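Local coordinates for protein beta-galactosidase (Trichoderma reesei, PDB 3OGV) that probably catalyses the hydrolysis of terminal non-reducing beta-D-galactose residues in beta-D-galactosides, as a member of glycosyl hydrolase family 35, at residues T72-V77 with Y110-P115; S44-P49 with N320-F325; I213-F218 with L276-G281. One frame throughout, in Å; residues are numbered along the deposited sequence.

How the interactions relate
Interactions 1 and 2 are wholly buried among the strands of the family 35 barrel; interaction 3 is largely buried but brings in a loop with a partly exposed residue. Interaction 1 pairs neighbouring parallel strands, and interaction 2 joins the first barrel strand to the last, with more polar side chains taking part. Interaction 3 is smaller, 196 Å² against 670 and 524 Å², and lacks backbone bonds between its segments: one amide-carboxylate bond and a few apolar touches make it. Strands 38-47 and 72-76 link interactions 1 and 2, and strands 318-321 and 275-280 link 2 and 3. Arg114 ties the set together, salt-bridged to Glu46 and Glu278, and each contact reaches the bound thiogalactoside.

Interaction 1 of 3, residues T72-V77 with Y110-P115; sequences TVSFYV and YLLARP. With PTQ (2-phenylethyl 1-thio-beta-D-galactopyranoside), chain E.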
loop_
_atom_site.group_PDB
_atom_site.type_symbol
_atom_site.label_atom_id
_atom_site.label_comp_id
_atom_site.label_asym_id
_atom_site.label_seq_id
_atom_site.Cartn_x
_atom_site.Cartn_y
_atom_site.Cartn_z
ATOM N N THR A 72 -1.842 -9.236 -11.466
ATOM C CA THR A 72 -0.594 -8.419 -11.492
ATOM C C THR A 72 -0.529 -7.665 -10.166
ATOM O O THR A 72 -1.499 -7.374 -9.504
ATOM C CB THR A 72 -0.744 -7.447 -12.688
ATOM O OG1 THR A 72 -0.892 -8.210 -13.883
ATOM C CG2 THR A 72 0.463 -6.540 -12.855
ATOM N N VAL A 73 0.754 -7.345 -9.845
ATOM C CA VAL A 73 1.131 -6.382 -8.767
ATOM C C VAL A 73 2.082 -5.321 -9.391
ATOM O O VAL A 73 2.955 -5.687 -10.157
ATOM C CB VAL A 73 1.754 -7.173 -7.584
ATOM C CG1 VAL A 73 2.625 -6.259 -6.640
ATOM C CG2 VAL A 73 0.617 -7.824 -6.749
ATOM N N SER A 74 1.796 -4.123 -8.938
ATOM C CA SER A 74 2.672 -2.991 -9.279
ATOM C C SER A 74 3.499 -2.616 -8.068
ATOM O O SER A 74 2.934 -2.571 -6.964
ATOM C CB SER A 74 1.764 -1.865 -9.795
ATOM O OG SER A 74 2.465 -0.616 -9.907
ATOM N N PHE A 75 4.804 -2.302 -8.246
ATOM C CA PHE A 75 5.618 -1.962 -7.102
ATOM C C PHE A 75 6.593 -0.876 -7.402
ATOM O O PHE A 75 7.124 -0.777 -8.515
ATOM C CB PHE A 75 6.415 -3.207 -6.601
ATOM C CG PHE A 75 7.486 -3.690 -7.540
ATOM C CD1 PHE A 75 7.232 -4.539 -8.614
ATOM C CD2 PHE A 75 8.871 -3.391 -7.244
ATOM C CE1 PHE A 75 8.238 -4.989 -9.454
ATOM C CE2 PHE A 75 9.863 -3.842 -8.121
ATOM C CZ PHE A 75 9.591 -4.667 -9.219
ATOM N N TYR A 76 6.831 -0.040 -6.405
ATOM C CA TYR A 76 7.981 0.906 -6.386
ATOM C C TYR A 76 9.201 0.287 -5.859
ATOM O O TYR A 76 9.177 -0.636 -4.990
ATOM C CB TYR A 76 7.629 2.162 -5.595
ATOM C CG TYR A 76 6.675 3.148 -6.206
ATOM C CD1 TYR A 76 6.831 3.617 -7.561
ATOM C CD2 TYR A 76 5.684 3.790 -5.471
ATOM C CE1 TYR A 76 5.971 4.603 -8.060
ATOM C CE2 TYR A 76 4.854 4.752 -5.919
ATOM C CZ TYR A 76 5.027 5.155 -7.280
ATOM O OH TYR A 76 4.150 6.093 -7.735
ATOM N N VAL A 77 10.379 0.874 -6.195
ATOM C CA VAL A 77 11.654 0.669 -5.496
ATOM C C VAL A 77 12.108 2.033 -4.970
ATOM O O VAL A 77 11.952 3.045 -5.667
ATOM C CB VAL A 77 12.720 0.147 -6.429
ATOM C CG1 VAL A 77 14.021 -0.118 -5.729
ATOM C CG2 VAL A 77 12.193 -1.191 -7.117
ATOM N N TYR A 110 1.990 -11.591 -12.216
ATOM C CA TYR A 110 2.952 -10.814 -13.057
ATOM C C TYR A 110 3.165 -9.463 -12.334
ATOM O O TYR A 110 2.408 -9.032 -11.485
ATOM C CB TYR A 110 2.408 -10.605 -14.447
ATOM C CG TYR A 110 2.411 -11.918 -15.222
ATOM C CD1 TYR A 110 3.588 -12.574 -15.483
ATOM C CD2 TYR A 110 1.185 -12.426 -15.734
ATOM C CE1 TYR A 110 3.634 -13.781 -16.278
ATOM C CE2 TYR A 110 1.287 -13.607 -16.502
ATOM C CZ TYR A 110 2.436 -14.231 -16.743
ATOM O OH TYR A 110 2.458 -15.425 -17.497
ATOM N N LEU A 111 4.268 -8.772 -12.773
ATOM C CA LEU A 111 4.628 -7.506 -12.083
ATOM C C LEU A 111 4.786 -6.323 -13.046
ATOM O O LEU A 111 5.397 -6.475 -14.146
ATOM C CB LEU A 111 5.950 -7.705 -11.342
ATOM C CG LEU A 111 5.923 -8.725 -10.168
ATOM C CD1 LEU A 111 7.333 -8.890 -9.628
ATOM C CD2 LEU A 111 4.946 -8.284 -9.092
ATOM N N LEU A 112 4.371 -5.151 -12.605
ATOM C CA LEU A 112 4.680 -3.856 -13.204
ATOM C C LEU A 112 5.754 -3.200 -12.287
ATOM O O LEU A 112 5.423 -2.893 -11.116
ATOM C CB LEU A 112 3.395 -3.014 -13.256
ATOM C CG LEU A 112 3.597 -1.458 -13.370
ATOM C CD1 LEU A 112 4.518 -1.066 -14.519
ATOM C CD2 LEU A 112 2.202 -0.819 -13.599
ATOM N N ALA A 113 6.964 -3.092 -12.809
ATOM C CA ALA A 113 8.076 -2.519 -11.978
ATOM C C ALA A 113 8.170 -1.014 -12.162
ATOM O O ALA A 113 8.156 -0.533 -13.350
ATOM C CB ALA A 113 9.347 -3.144 -12.486
ATOM N N ARG A 114 8.245 -0.289 -11.071
ATOM C CA ARG A 114 8.213 1.184 -11.107
ATOM C C ARG A 114 9.420 1.670 -10.251
ATOM O O ARG A 114 9.200 2.077 -9.073
ATOM C CB ARG A 114 6.873 1.774 -10.625
ATOM C CG ARG A 114 5.676 0.977 -11.260
ATOM C CD ARG A 114 4.397 1.730 -11.215
ATOM N NE ARG A 114 3.938 2.144 -9.898
ATOM C CZ ARG A 114 3.218 3.206 -9.635
ATOM N NH1 ARG A 114 3.015 4.212 -10.497
ATOM N NH2 ARG A 114 2.710 3.404 -8.387
ATOM N N PRO A 115 10.646 1.643 -10.781
ATOM C CA PRO A 115 11.824 1.926 -9.931
ATOM C C PRO A 115 12.153 3.417 -9.803
ATOM O O PRO A 115 13.218 3.696 -9.162
ATOM C CB PRO A 115 12.940 1.087 -10.588
ATOM C CG PRO A 115 12.590 1.158 -12.040
ATOM C CD PRO A 115 11.035 1.095 -12.082
HETATM C C1 PTQ E . 0.444 9.690 -7.059
HETATM O O1 PTQ E . -0.098 10.069 -5.769
HETATM S S1 PTQ E . 0.380 11.218 -8.086
HETATM C C2 PTQ E . 1.848 9.190 -7.008
HETATM O O2 PTQ E . 2.307 8.744 -8.252
HETATM C C3 PTQ E . 2.073 8.127 -5.932
HETATM O O3 PTQ E . 3.440 7.891 -5.762
HETATM C C4 PTQ E . 1.387 8.520 -4.638
HETATM O O4 PTQ E . 2.160 9.647 -4.113
HETATM C C5 PTQ E . -0.038 8.919 -4.791
HETATM O O5 PTQ E . -0.792 8.472 -2.601
HETATM C C6 PTQ E . -0.812 9.510 -3.659
HETATM C C7 PTQ E . -1.400 11.548 -8.118
HETATM C C8 PTQ E . -1.741 12.915 -8.653
HETATM C C9 PTQ E . -3.194 13.173 -8.623
HETATM C C10 PTQ E . -3.772 13.745 -7.495
HETATM C C11 PTQ E . -5.173 13.916 -7.481
HETATM C C12 PTQ E . -5.945 13.500 -8.588
HETATM C C13 PTQ E . -5.324 12.907 -9.660
HETATM C C14 PTQ E . -4.004 12.699 -9.665
#
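The guanidinium of Arg114 lies flat over one face of the Tyr76 ring, with centres 4.0 Å apart and planes at 17°. At the ring edge stand Arg114 O, in the ring plane, and the thiogalactoside O3, which donates a 2.8 Å hydrogen bond to Tyr76 OH, a hydroxyl also bonded to Asn179. A bend at the third torsion of Arg114 (chi3 -58°) brings the guanidinium over the ring, while salt bridges to Glu46 and Glu278 and a bond to Gln176 restrain its rotation. Ser74 OG, beside Arg114 NE, is hydrogen-bonded instead to Glu46. On the other side of the sheet the Phe75 ring receives a CH-pi contact over one face, Ala113 CA lying 4.0 Å from the ring centroid and 30° off its normal. Leu111 CD1 reaches Phe75 CE1 obliquely at 4.0 Å. Between the two layers the backbones run parallel, bonded from Val73 N to Tyr110 O (2.9 Å) as far as Arg114 N to Phe75 O (2.8 Å), with a weak last bond from Val77 N to Arg114 O. Such neighbouring parallel strands, the first carrying the galactose-binding Tyr76 at its C-terminal end, are characteristic of a TIM barrel.

Interaction 2 of 3, residues S44-P49 with N320-F325; sequences SGEVHP and NIYMTF. With PTQ (2-phenylethyl 1-thio-beta-D-galactopyranoside), chain E.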
loop_
_atom_site.group_PDB
_atom_site.type_symbol
_atom_site.label_atom_id
_atom_site.label_comp_id
_atom_site.label_asym_id
_atom_site.label_seq_id
_atom_site.Cartn_x
_atom_site.Cartn_y
_atom_site.Cartn_z
ATOM N N SER A 44 -4.539 -5.156 -11.353
ATOM C CA SER A 44 -3.297 -5.127 -10.558
ATOM C C SER A 44 -3.567 -4.369 -9.254
ATOM O O SER A 44 -4.409 -3.504 -9.153
ATOM C CB SER A 44 -2.284 -4.305 -11.411
ATOM O OG SER A 44 -1.021 -4.177 -10.703
ATOM N N GLY A 45 -2.707 -4.834 -8.328
ATOM C CA GLY A 45 -2.722 -4.103 -6.971
ATOM C C GLY A 45 -1.265 -3.616 -6.653
ATOM O O GLY A 45 -0.331 -4.303 -6.856
ATOM N N GLU A 46 -1.275 -2.409 -6.024
ATOM C CA GLU A 46 0.042 -1.859 -5.670
ATOM C C GLU A 46 0.499 -2.469 -4.326
ATOM O O GLU A 46 -0.287 -2.412 -3.324
ATOM C CB GLU A 46 -0.130 -0.322 -5.546
ATOM C CG GLU A 46 1.244 0.296 -5.319
ATOM C CD GLU A 46 1.917 0.697 -6.635
ATOM O OE1 GLU A 46 1.361 0.524 -7.756
ATOM O OE2 GLU A 46 3.036 1.311 -6.551
ATOM N N VAL A 47 1.769 -2.851 -4.255
ATOM C CA VAL A 47 2.451 -3.383 -3.057
ATOM C C VAL A 47 3.879 -2.824 -3.086
ATOM O O VAL A 47 4.527 -2.885 -4.171
ATOM C CB VAL A 47 2.552 -4.890 -3.076
ATOM C CG1 VAL A 47 3.333 -5.488 -1.943
ATOM C CG2 VAL A 47 1.124 -5.523 -3.149
ATOM N N HIS A 48 4.393 -2.332 -1.972
ATOM C CA HIS A 48 5.772 -1.763 -1.924
ATOM C C HIS A 48 6.672 -2.711 -1.110
ATOM O O HIS A 48 6.524 -2.721 0.123
ATOM C CB HIS A 48 5.748 -0.352 -1.391
ATOM C CG HIS A 48 5.001 0.591 -2.240
ATOM N ND1 HIS A 48 4.580 1.798 -1.842
ATOM C CD2 HIS A 48 4.569 0.423 -3.541
ATOM C CE1 HIS A 48 3.909 2.403 -2.837
ATOM N NE2 HIS A 48 3.894 1.555 -3.875
ATOM N N PRO A 49 7.602 -3.390 -1.729
ATOM C CA PRO A 49 8.334 -4.418 -0.965
ATOM C C PRO A 49 9.140 -3.809 0.174
ATOM O O PRO A 49 9.283 -4.437 1.233
ATOM C CB PRO A 49 9.276 -5.066 -2.022
ATOM C CG PRO A 49 9.260 -4.112 -3.195
ATOM C CD PRO A 49 7.860 -3.414 -3.200
ATOM N N ASN A 320 -4.775 -0.569 -12.166
ATOM C CA ASN A 320 -4.002 -0.828 -10.930
ATOM C C ASN A 320 -4.499 0.033 -9.805
ATOM O O ASN A 320 -4.717 1.215 -9.904
ATOM C CB ASN A 320 -2.507 -0.452 -11.165
ATOM C CG ASN A 320 -1.645 -0.661 -9.944
ATOM O OD1 ASN A 320 -1.610 -1.767 -9.343
ATOM N ND2 ASN A 320 -0.963 0.411 -9.525
ATOM N N ILE A 321 -4.780 -0.681 -8.711
ATOM C CA ILE A 321 -5.346 -0.051 -7.450
ATOM C C ILE A 321 -4.202 0.305 -6.443
ATOM O O ILE A 321 -3.517 -0.556 -5.944
ATOM C CB ILE A 321 -6.323 -1.068 -6.795
ATOM C CG1 ILE A 321 -7.452 -1.492 -7.799
ATOM C CG2 ILE A 321 -6.930 -0.429 -5.520
ATOM C CD1 ILE A 321 -8.188 -0.390 -8.506
ATOM N N TYR A 322 -4.103 1.635 -6.256
ATOM C CA TYR A 322 -3.027 2.186 -5.388
ATOM C C TYR A 322 -3.731 2.735 -4.128
ATOM O O TYR A 322 -4.561 3.638 -4.219
ATOM C CB TYR A 322 -2.382 3.369 -6.135
ATOM C CG TYR A 322 -1.171 3.935 -5.347
ATOM C CD1 TYR A 322 -1.371 4.664 -4.184
ATOM C CD2 TYR A 322 0.124 3.692 -5.782
ATOM C CE1 TYR A 322 -0.237 5.122 -3.442
ATOM C CE2 TYR A 322 1.267 4.164 -5.074
ATOM C CZ TYR A 322 1.013 4.827 -3.868
ATOM O OH TYR A 322 2.168 5.239 -3.149
ATOM N N MET A 323 -3.431 2.175 -2.945
ATOM C CA MET A 323 -2.674 0.960 -2.600
ATOM C C MET A 323 -3.634 -0.289 -2.513
ATOM O O MET A 323 -4.849 -0.048 -2.252
ATOM C CB MET A 323 -2.031 1.095 -1.201
ATOM C CG MET A 323 -0.924 2.186 -1.111
ATOM S SD MET A 323 0.423 1.974 -2.290
ATOM C CE MET A 323 1.268 0.499 -1.618
ATOM N N THR A 324 -3.088 -1.446 -2.707
ATOM C CA THR A 324 -3.861 -2.697 -2.379
ATOM C C THR A 324 -3.368 -3.245 -1.034
ATOM O O THR A 324 -4.235 -3.575 -0.198
ATOM C CB THR A 324 -3.758 -3.722 -3.522
ATOM O OG1 THR A 324 -4.418 -3.070 -4.634
ATOM C CG2 THR A 324 -4.515 -4.979 -3.185
ATOM N N PHE A 325 -2.044 -3.228 -0.779
ATOM C CA PHE A 325 -1.522 -3.450 0.565
ATOM C C PHE A 325 -0.474 -2.342 0.786
ATOM O O PHE A 325 0.439 -2.236 -0.015
ATOM C CB PHE A 325 -0.793 -4.827 0.685
ATOM C CG PHE A 325 0.012 -4.962 1.911
ATOM C CD1 PHE A 325 -0.575 -5.049 3.165
ATOM C CD2 PHE A 325 1.391 -4.934 1.820
ATOM C CE1 PHE A 325 0.251 -5.157 4.308
ATOM C CE2 PHE A 325 2.175 -5.059 2.940
ATOM C CZ PHE A 325 1.597 -5.133 4.214
HETATM C C1 PTQ E . 0.444 9.690 -7.059
HETATM O O1 PTQ E . -0.098 10.069 -5.769
HETATM S S1 PTQ E . 0.380 11.218 -8.086
HETATM C C2 PTQ E . 1.848 9.190 -7.008
HETATM O O2 PTQ E . 2.307 8.744 -8.252
HETATM C C3 PTQ E . 2.073 8.127 -5.932
HETATM O O3 PTQ E . 3.440 7.891 -5.762
HETATM C C4 PTQ E . 1.387 8.520 -4.638
HETATM O O4 PTQ E . 2.160 9.647 -4.113
HETATM C C5 PTQ E . -0.038 8.919 -4.791
HETATM O O5 PTQ E . -0.792 8.472 -2.601
HETATM C C6 PTQ E . -0.812 9.510 -3.659
HETATM C C7 PTQ E . -1.400 11.548 -8.118
HETATM C C8 PTQ E . -1.741 12.915 -8.653
HETATM C C9 PTQ E . -3.194 13.173 -8.623
HETATM C C10 PTQ E . -3.772 13.745 -7.495
HETATM C C11 PTQ E . -5.173 13.916 -7.481
HETATM C C12 PTQ E . -5.945 13.500 -8.588
HETATM C C13 PTQ E . -5.324 12.907 -9.660
HETATM C C14 PTQ E . -4.004 12.699 -9.665
HETATM O O HOH W 1 3.096 -1.957 0.467
#
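Glu46 starts with CB 3.4 Å from Ile321 O. CG, anti to the backbone N (chi1 -174°), then lies 3.6 Å from Met323 SD, and the bend at chi2 (92°) carries CD to 3.6 Å from Tyr322 CD2. At the tip, OE1 accepts from Asn320 ND2 at 2.9 Å, and OE2 offers its anti lone pair to His48 NE2 (2.8 Å), practically in the imidazole plane. Ser74 and Arg114 are further partners of this buried carboxylate. The backbone bonds of the same strands, such as Ile321 N to Ser44 O and Glu46 N to Ile321 O, pair the first and last parallel strands, the seam that closes a TIM barrel. Past that seam a cis peptide before Met323 accompanies the turn of the chain, after which Glu46 O accepts from both Thr324 N and Phe325 N. Ile321 O likewise accepts two hydrogen bonds, from Glu46 N and Thr324 OG1, one donor on each side of the carbonyl plane. Met323 CE sits over the His48 ring, 3.5 Å from the centroid and 10° off the normal, while Tyr322 OH stands at that ring's edge and is hydrogen-bonded to Tyr342. Tyr322 CE1 lies 3.5 Å from the thiogalactoside O5. A water links His48 N to Phe325 O.

Interaction 3 of 3, residues I213-F218 with L276-G281; sequences INNDAF and LVEFQG. With PTQ (2-phenylethyl 1-thio-beta-D-galactopyranoside), chain E.
Asn215 and Glu278 cross obliquely, the amide and carboxylate planes 41° apart, and meet through one hydrogen bond: Asn215 ND2 donates to Glu278 OE2 at 2.9 Å. The bond is bent, with 131° at the hydrogen. The donor has its partner close to the Asn215 amide plane, yet it approaches the carboxylate from above, 45° out of that plane. Asn215 CG sits between the backbone N and the carbonyl carbon, which directs the amide toward the glutamate. Asn179 takes a second bond from Asn215 ND2, and Glu180 N donates to Asn215 OD1, so both ends of the amide are held. Glu278 is extended beyond CG and presents its two oxygens to the ligand differently. OE2, shared with Arg114, accepts from the thiogalactoside O2 at 2.8 Å; OE1, bonded to Tyr240, lies 3.1 Å from the anomeric carbon C1.

Next to this polar pair, the side chains of Val277 and Ile213 run antiparallel alongside one another, Val277 CG2 touching Ile213 CD1 at 3.7 Å. The same methyl comes within 3.4 Å of Asn214 O, and the other branch, Val277 CG1, rests 3.7 Å from Asn215 CB. Val277 therefore wedges its two methyls against three successive residues of 213-218. Further along the loop, Ala217 CB approaches the ligand C8 at 3.9 Å. A carboxylate carried by barrel strand 275-280, facing the anomeric carbon and hydrogen-bonded to a loop asparagine, fits the galactose-binding pocket of a TIM-barrel glycosidase.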
loop_
_atom_site.group_PDB
_atom_site.type_symbol
_atom_site.label_atom_id
_atom_site.label_comp_id
_atom_site.label_asym_id
_atom_site.label_seq_id
_atom_site.Cartn_x
_atom_site.Cartn_y
_atom_site.Cartn_z
ATOM N N ILE A 213 5.364 2.025 -19.727
ATOM C CA ILE A 213 4.076 2.653 -19.445
ATOM C C ILE A 213 4.242 3.832 -18.493
ATOM O O ILE A 213 5.167 3.738 -17.658
ATOM C CB ILE A 213 3.044 1.580 -18.926
ATOM C CG1 ILE A 213 1.618 2.119 -18.917
ATOM C CG2 ILE A 213 3.560 0.969 -17.587
ATOM C CD1 ILE A 213 0.576 0.923 -18.740
ATOM N N ASN A 214 3.482 4.878 -18.664
ATOM C CA ASN A 214 3.616 6.005 -17.750
ATOM C C ASN A 214 2.366 6.202 -16.911
ATOM O O ASN A 214 1.400 5.436 -17.022
ATOM C CB ASN A 214 4.075 7.293 -18.508
ATOM C CG ASN A 214 3.046 7.829 -19.425
ATOM O OD1 ASN A 214 2.118 7.111 -19.866
ATOM N ND2 ASN A 214 3.312 9.018 -19.935
ATOM N N ASN A 215 2.329 7.264 -16.078
ATOM C CA ASN A 215 1.300 7.458 -15.075
ATOM C C ASN A 215 1.014 8.920 -14.877
ATOM O O ASN A 215 1.168 9.480 -13.805
ATOM C CB ASN A 215 1.577 6.681 -13.740
ATOM C CG ASN A 215 2.765 7.309 -12.966
ATOM O OD1 ASN A 215 3.789 7.648 -13.580
ATOM N ND2 ASN A 215 2.640 7.325 -11.652
ATOM N N ASP A 216 0.583 9.568 -15.977
ATOM C CA ASP A 216 0.266 11.007 -15.937
ATOM C C ASP A 216 -0.794 11.314 -14.886
ATOM O O ASP A 216 -1.761 10.519 -14.757
ATOM C CB ASP A 216 -0.184 11.367 -17.399
ATOM C CG ASP A 216 0.032 12.775 -17.832
ATOM O OD1 ASP A 216 0.496 13.651 -17.062
ATOM O OD2 ASP A 216 -0.363 13.067 -19.031
ATOM N N ALA A 217 -0.755 12.438 -14.178
ATOM C CA ALA A 217 -1.721 12.730 -13.153
ATOM C C ALA A 217 -3.117 12.822 -13.655
ATOM O O ALA A 217 -4.061 12.529 -12.898
ATOM C CB ALA A 217 -1.344 14.021 -12.387
ATOM N N PHE A 218 -3.263 13.291 -14.893
ATOM C CA PHE A 218 -4.543 13.474 -15.524
ATOM C C PHE A 218 -4.263 13.253 -17.006
ATOM O O PHE A 218 -3.134 13.075 -17.427
ATOM C CB PHE A 218 -5.098 14.908 -15.234
ATOM C CG PHE A 218 -4.239 16.013 -15.798
ATOM C CD1 PHE A 218 -3.094 16.380 -15.134
ATOM C CD2 PHE A 218 -4.534 16.610 -17.034
ATOM C CE1 PHE A 218 -2.163 17.386 -15.710
ATOM C CE2 PHE A 218 -3.672 17.610 -17.584
ATOM C CZ PHE A 218 -2.496 17.929 -16.920
ATOM N N LEU A 276 -5.303 2.840 -16.439
ATOM C CA LEU A 276 -5.298 3.617 -15.220
ATOM C C LEU A 276 -4.231 2.967 -14.385
ATOM O O LEU A 276 -4.404 1.922 -13.694
ATOM C CB LEU A 276 -6.694 3.585 -14.562
ATOM C CG LEU A 276 -7.747 4.334 -15.317
ATOM C CD1 LEU A 276 -9.138 4.055 -14.656
ATOM C CD2 LEU A 276 -7.458 5.873 -15.345
ATOM N N VAL A 277 -3.004 3.568 -14.403
ATOM C CA VAL A 277 -1.836 2.983 -13.831
ATOM C C VAL A 277 -1.846 3.255 -12.287
ATOM O O VAL A 277 -1.211 2.442 -11.582
ATOM C CB VAL A 277 -0.553 3.550 -14.495
ATOM C CG1 VAL A 277 0.749 3.057 -13.757
ATOM C CG2 VAL A 277 -0.577 2.976 -15.892
ATOM N N GLU A 278 -2.563 4.256 -11.808
ATOM C CA GLU A 278 -2.881 4.325 -10.370
ATOM C C GLU A 278 -4.299 4.759 -10.313
ATOM O O GLU A 278 -4.704 5.832 -10.834
ATOM C CB GLU A 278 -2.027 5.348 -9.610
ATOM C CG GLU A 278 -0.571 5.059 -9.652
ATOM C CD GLU A 278 0.169 6.233 -8.992
ATOM O OE1 GLU A 278 -0.353 6.884 -8.111
ATOM O OE2 GLU A 278 1.368 6.320 -9.280
ATOM N N PHE A 279 -5.156 4.003 -9.601
ATOM C CA PHE A 279 -6.495 4.477 -9.350
ATOM C C PHE A 279 -6.789 4.284 -7.838
ATOM O O PHE A 279 -6.388 3.246 -7.243
ATOM C CB PHE A 279 -7.588 3.701 -10.175
ATOM C CG PHE A 279 -8.930 4.415 -10.121
ATOM C CD1 PHE A 279 -9.189 5.529 -10.874
ATOM C CD2 PHE A 279 -9.883 4.016 -9.166
ATOM C CE1 PHE A 279 -10.385 6.182 -10.776
ATOM C CE2 PHE A 279 -11.040 4.648 -8.992
ATOM C CZ PHE A 279 -11.319 5.756 -9.771
ATOM N N GLN A 280 -7.469 5.243 -7.270
ATOM C CA GLN A 280 -7.702 5.338 -5.805
ATOM C C GLN A 280 -8.160 4.059 -5.141
ATOM O O GLN A 280 -9.260 3.520 -5.504
ATOM C CB GLN A 280 -8.718 6.429 -5.592
ATOM C CG GLN A 280 -9.031 6.743 -4.181
ATOM C CD GLN A 280 -9.362 8.185 -3.995
ATOM O OE1 GLN A 280 -10.017 8.834 -4.817
ATOM N NE2 GLN A 280 -8.958 8.741 -2.800
ATOM N N GLY A 281 -7.358 3.535 -4.249
ATOM C CA GLY A 281 -7.660 2.382 -3.372
ATOM C C GLY A 281 -7.670 2.819 -1.900
ATOM O O GLY A 281 -7.857 1.916 -1.041
HETATM C C1 PTQ E . 0.444 9.690 -7.059
HETATM O O1 PTQ E . -0.098 10.069 -5.769
HETATM S S1 PTQ E . 0.380 11.218 -8.086
HETATM C C2 PTQ E . 1.848 9.190 -7.008
HETATM O O2 PTQ E . 2.307 8.744 -8.252
HETATM C C3 PTQ E . 2.073 8.127 -5.932
HETATM O O3 PTQ E . 3.440 7.891 -5.762
HETATM C C4 PTQ E . 1.387 8.520 -4.638
HETATM O O4 PTQ E . 2.160 9.647 -4.113
HETATM C C5 PTQ E . -0.038 8.919 -4.791
HETATM O O5 PTQ E . -0.792 8.472 -2.601
HETATM C C6 PTQ E . -0.812 9.510 -3.659
HETATM C C7 PTQ E . -1.400 11.548 -8.118
HETATM C C8 PTQ E . -1.741 12.915 -8.653
HETATM C C9 PTQ E . -3.194 13.173 -8.623
HETATM C C10 PTQ E . -3.772 13.745 -7.495
HETATM C C11 PTQ E . -5.173 13.916 -7.481
HETATM C C12 PTQ E . -5.945 13.500 -8.588
HETATM C C13 PTQ E . -5.324 12.907 -9.660
HETATM C C14 PTQ E . -4.004 12.699 -9.665
#